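Local coordinates for protein DJ-1 homolog D (Arabidopsis thaliana, PDB 4OGG) that belongs to the DJ-1/PfpI family and carries two such alpha/beta domains in tandem on one chain, at residues 38-41 and 42-45; 205-208 and 209-212. One frame throughout, in Å; residues are numbered along the deposited sequence.

Contact 1: 38-41 and 42-45; sequences GKKA and GDSC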
loop_
_atom_site.group_PDB
_atom_site.type_symbol
_atom_site.label_atom_id
_atom_site.label_comp_id
_atom_site.label_asym_id
_atom_site.label_seq_id
_atom_site.Cartn_x
_atom_site.Cartn_y
_atom_site.Cartn_z
ATOM N N GLY C 38 -15.575 -23.564 -5.947
ATOM C CA GLY C 38 -16.202 -22.515 -6.730
ATOM C C GLY C 38 -15.355 -21.952 -7.855
ATOM O O GLY C 38 -15.787 -21.039 -8.558
ATOM N N LYS C 39 -14.148 -22.483 -8.035
ATOM C CA LYS C 39 -13.265 -22.003 -9.091
ATOM C C LYS C 39 -12.801 -23.142 -9.982
ATOM O O LYS C 39 -12.811 -24.303 -9.573
ATOM C CB LYS C 39 -12.055 -21.276 -8.492
ATOM C CG LYS C 39 -12.440 -20.050 -7.682
ATOM C CD LYS C 39 -11.252 -19.155 -7.357
ATOM C CE LYS C 39 -11.729 -17.899 -6.636
ATOM N NZ LYS C 39 -10.651 -16.887 -6.449
ATOM N N LYS C 40 -12.393 -22.801 -11.199
ATOM C CA LYS C 40 -11.941 -23.796 -12.162
ATOM C C LYS C 40 -10.478 -23.590 -12.519
ATOM O O LYS C 40 -9.893 -22.549 -12.213
ATOM C CB LYS C 40 -12.781 -23.708 -13.439
ATOM C CG LYS C 40 -14.283 -23.693 -13.206
ATOM C CD LYS C 40 -15.047 -23.672 -14.525
ATOM C CE LYS C 40 -14.655 -22.475 -15.381
ATOM N NZ LYS C 40 -15.437 -22.426 -16.653
ATOM N N ALA C 41 -9.888 -24.588 -13.170
ATOM C CA ALA C 41 -8.496 -24.501 -13.583
ATOM C C ALA C 41 -8.335 -23.245 -14.424
ATOM O O ALA C 41 -9.164 -22.952 -15.287
ATOM C CB ALA C 41 -8.106 -25.731 -14.395
ATOM N N GLY C 42 -7.264 -22.504 -14.167
ATOM C CA GLY C 42 -7.029 -21.278 -14.901
ATOM C C GLY C 42 -7.425 -20.061 -14.086
ATOM O O GLY C 42 -6.921 -18.965 -14.331
ATOM N N ASP C 43 -8.333 -20.243 -13.129
ATOM C CA ASP C 43 -8.767 -19.138 -12.276
ATOM C C ASP C 43 -7.664 -18.803 -11.284
ATOM O O ASP C 43 -6.787 -19.624 -11.021
ATOM C CB ASP C 43 -10.037 -19.496 -11.498
ATOM C CG ASP C 43 -11.277 -19.506 -12.367
ATOM O OD1 ASP C 43 -11.244 -18.929 -13.474
ATOM O OD2 ASP C 43 -12.293 -20.077 -11.926
ATOM N N SER C 44 -7.718 -17.598 -10.725
ATOM C CA SER C 44 -6.706 -17.169 -9.771
ATOM C C SER C 44 -7.260 -16.903 -8.380
ATOM O O SER C 44 -8.451 -16.631 -8.203
ATOM C CB SER C 44 -6.008 -15.906 -10.283
ATOM O OG SER C 44 -6.935 -14.848 -10.438
ATOM N N CYS C 45 -6.371 -16.997 -7.395
ATOM C CA CYS C 45 -6.707 -16.748 -5.998
ATOM C C CYS C 45 -5.743 -15.714 -5.447
ATOM O O CYS C 45 -4.536 -15.821 -5.656
ATOM C CB CYS C 45 -6.514 -18.000 -5.141
ATOM S SG CYS C 45 -7.698 -19.313 -5.332
HETATM O O HOH W 1 -10.364 -20.539 -15.929
#

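Contact 2: 205-208 and 209-212; sequences YMED and YEVK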
loop_
_atom_site.group_PDB
_atom_site.type_symbol
_atom_site.label_atom_id
_atom_site.label_comp_id
_atom_site.label_asym_id
_atom_site.label_seq_id
_atom_site.Cartn_x
_atom_site.Cartn_y
_atom_site.Cartn_z
ATOM N N TYR C 205 15.550 -6.672 -1.791
ATOM C CA TYR C 205 14.590 -6.728 -2.876
ATOM C C TYR C 205 14.758 -7.850 -3.889
ATOM O O TYR C 205 14.393 -7.708 -5.052
ATOM C CB TYR C 205 14.525 -5.366 -3.568
ATOM C CG TYR C 205 14.176 -4.272 -2.586
ATOM C CD1 TYR C 205 12.925 -4.235 -1.968
ATOM C CD2 TYR C 205 15.118 -3.314 -2.223
ATOM C CE1 TYR C 205 12.624 -3.273 -1.011
ATOM C CE2 TYR C 205 14.827 -2.349 -1.270
ATOM C CZ TYR C 205 13.582 -2.333 -0.668
ATOM O OH TYR C 205 13.299 -1.376 0.277
ATOM N N MET C 206 15.321 -8.970 -3.449
ATOM C CA MET C 206 15.427 -10.117 -4.334
ATOM C C MET C 206 13.963 -10.564 -4.416
ATOM O O MET C 206 13.162 -10.200 -3.550
ATOM C CB MET C 206 16.317 -11.197 -3.706
ATOM C CG MET C 206 15.940 -11.579 -2.293
ATOM S SD MET C 206 17.212 -12.614 -1.531
ATOM C CE MET C 206 16.997 -12.165 0.182
ATOM N N GLU C 207 13.596 -11.321 -5.448
ATOM C CA GLU C 207 12.206 -11.747 -5.592
ATOM C C GLU C 207 11.794 -12.733 -4.496
ATOM O O GLU C 207 12.486 -13.715 -4.224
ATOM C CB GLU C 207 11.970 -12.356 -6.983
ATOM C CG GLU C 207 10.604 -12.010 -7.591
ATOM C CD GLU C 207 9.453 -12.827 -7.021
ATOM O OE1 GLU C 207 8.291 -12.368 -7.110
ATOM O OE2 GLU C 207 9.703 -13.932 -6.502
ATOM N N ASP C 208 10.657 -12.427 -3.877
ATOM C CA ASP C 208 10.043 -13.181 -2.782
ATOM C C ASP C 208 10.036 -14.707 -2.964
ATOM O O ASP C 208 10.495 -15.445 -2.090
ATOM C CB ASP C 208 8.616 -12.643 -2.599
ATOM C CG ASP C 208 7.812 -13.397 -1.561
ATOM O OD1 ASP C 208 7.855 -13.026 -0.363
ATOM O OD2 ASP C 208 7.121 -14.362 -1.958
ATOM N N TYR C 209 9.509 -15.185 -4.085
ATOM C CA TYR C 209 9.473 -16.624 -4.343
ATOM C C TYR C 209 10.850 -17.189 -4.669
ATOM O O TYR C 209 11.215 -18.272 -4.217
ATOM C CB TYR C 209 8.603 -16.959 -5.556
ATOM C CG TYR C 209 7.106 -16.906 -5.409
ATOM C CD1 TYR C 209 6.472 -17.126 -4.185
ATOM C CD2 TYR C 209 6.313 -16.752 -6.543
ATOM C CE1 TYR C 209 5.072 -17.198 -4.110
ATOM C CE2 TYR C 209 4.942 -16.827 -6.479
ATOM C CZ TYR C 209 4.320 -17.051 -5.270
ATOM O OH TYR C 209 2.951 -17.134 -5.253
ATOM N N GLU C 210 11.598 -16.451 -5.481
ATOM C CA GLU C 210 12.902 -16.900 -5.952
ATOM C C GLU C 210 13.963 -17.160 -4.905
ATOM O O GLU C 210 14.933 -17.874 -5.170
ATOM C CB GLU C 210 13.388 -15.941 -7.033
ATOM C CG GLU C 210 12.362 -15.875 -8.153
ATOM C CD GLU C 210 12.669 -14.842 -9.204
ATOM O OE1 GLU C 210 11.761 -14.562 -10.015
ATOM O OE2 GLU C 210 13.802 -14.319 -9.223
ATOM N N VAL C 211 13.797 -16.592 -3.719
ATOM C CA VAL C 211 14.748 -16.877 -2.658
ATOM C C VAL C 211 14.163 -17.989 -1.783
ATOM O O VAL C 211 14.812 -19.004 -1.543
ATOM C CB VAL C 211 15.050 -15.634 -1.771
ATOM C CG1 VAL C 211 13.764 -15.049 -1.206
ATOM C CG2 VAL C 211 15.997 -16.032 -0.633
ATOM N N LYS C 212 12.917 -17.817 -1.352
ATOM C CA LYS C 212 12.285 -18.781 -0.460
ATOM C C LYS C 212 12.048 -20.176 -1.018
ATOM O O LYS C 212 12.338 -21.167 -0.346
ATOM C CB LYS C 212 10.954 -18.230 0.061
ATOM C CG LYS C 212 10.511 -18.854 1.389
ATOM C CD LYS C 212 11.353 -18.324 2.552
ATOM C CE LYS C 212 10.779 -18.738 3.903
ATOM N NZ LYS C 212 11.537 -18.149 5.050
#

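Contact 1: 38-41 and 42-45
Lys-40 and Asp-43 close a type II beta turn, Asp-43 N donating to Lys-40 O over 2.9 Å, and the chain doubles back on itself as it enters the strand that begins at Ser-44. Gly-42, at the third position of the turn, has a phi of 101° at which a CB would collide with Ala-41 O, so the residue without a side chain suits it.

A second bond runs the other way: Lys-40 N gives its hydrogen to Asp-43 OD2 at 2.8 Å and almost straight (176°), meeting the oxygen from above the carboxylate plane. With CG beside its own backbone N, anti to the carbonyl carbon (chi1 -74°), the short side chain of aspartate turns its carboxylate back to the start of the turn. Its other oxygen, OD1, takes a water that also donates to Ala-41 O, so the carboxylate is held from two directions.

Lys-39 spans the mouth of the loop. Its CB packs 3.6 Å from Asp-43 OD2, and the extended chain carries NZ past Cys-45 SG to Ser-44 O, 2.8 Å away. The ammonium, 6.5 Å from Asp-43 OD2, instead makes its salt bridge with Asp-11. Lys-39 also packs on Gln-249 of the second subunit. The whole is a type II turn with an aspartate side chain bonded back to its first residue, leading into strand 44-51 of the smaller sheet.

Contact 2: 205-208 and 209-212
The start of helix 208-221 in the second DJ-1/PfpI domain is capped here by Glu-207, the N-cap residue, which ends the short, weakly bonded strand 206-207. Its OE2 accepts from Tyr-209 N at 2.7 Å, the donor lying above the carboxylate plane, and more weakly from Glu-210 N at 3.3 Å. Two amides of the first helical turn, which lack the usual carbonyl partner one turn earlier within the helix, thus share one oxygen, and the negative group probably also interacts well with the positive end of the helix dipole. A bend at chi2 (-78°) curls the glutamate back over its own helix start, while OE1 is taken by His-64 and by the backbone of His-243.

Glu-210 lies across Glu-207 at about a right angle, its CD 3.4 Å from Glu-207 CB. The two carboxylates, their planes 34° apart, come within 4.1 Å (Glu-207 OE2 to Glu-210 OE1). The end of Glu-210 lies close to the modified cysteine at position 311.

On another side of the turn Met-206 SD rests 3.7 Å from Val-211 CB, an apolar crossing covered by Phe-259. Asp-208 OD2 approaches Tyr-209 CD1 at 3.6 Å, with carboxylate and ring planes 52° apart. The polar ends of both residues are held elsewhere: Asp-208 OD1 by His-257, Tyr-209 OH by Asp-15, while the tyrosine ring stacks on His-64. A capped helix start whose second acidic residue, Glu-210, lies beside the modified cysteine is probably part of the active-site region, as in relatives of the DJ-1/PfpI fold.

How the contacts relate
Contact 1 comes first along the chain, in the first DJ-1/PfpI domain, and contact 2 follows in the second. Their centres are about 25 Å apart and their nearest atoms about 8 Å, without touching. Each joins its own domain's smaller mixed sheet: residues 42-45 enter strand 44-51, whereas 206-207 pairs with strand 237-244, the corresponding strand of the second domain, before helix 208-221 begins. Contact 1 is a mostly exposed turn that reaches a neighbouring subunit; contact 2 is buried near the chain's centre, where Asp-15 and His-64 of the first domain reach its tyrosine and glutamate. The surroundings of contact 2 are therefore built by both domains together.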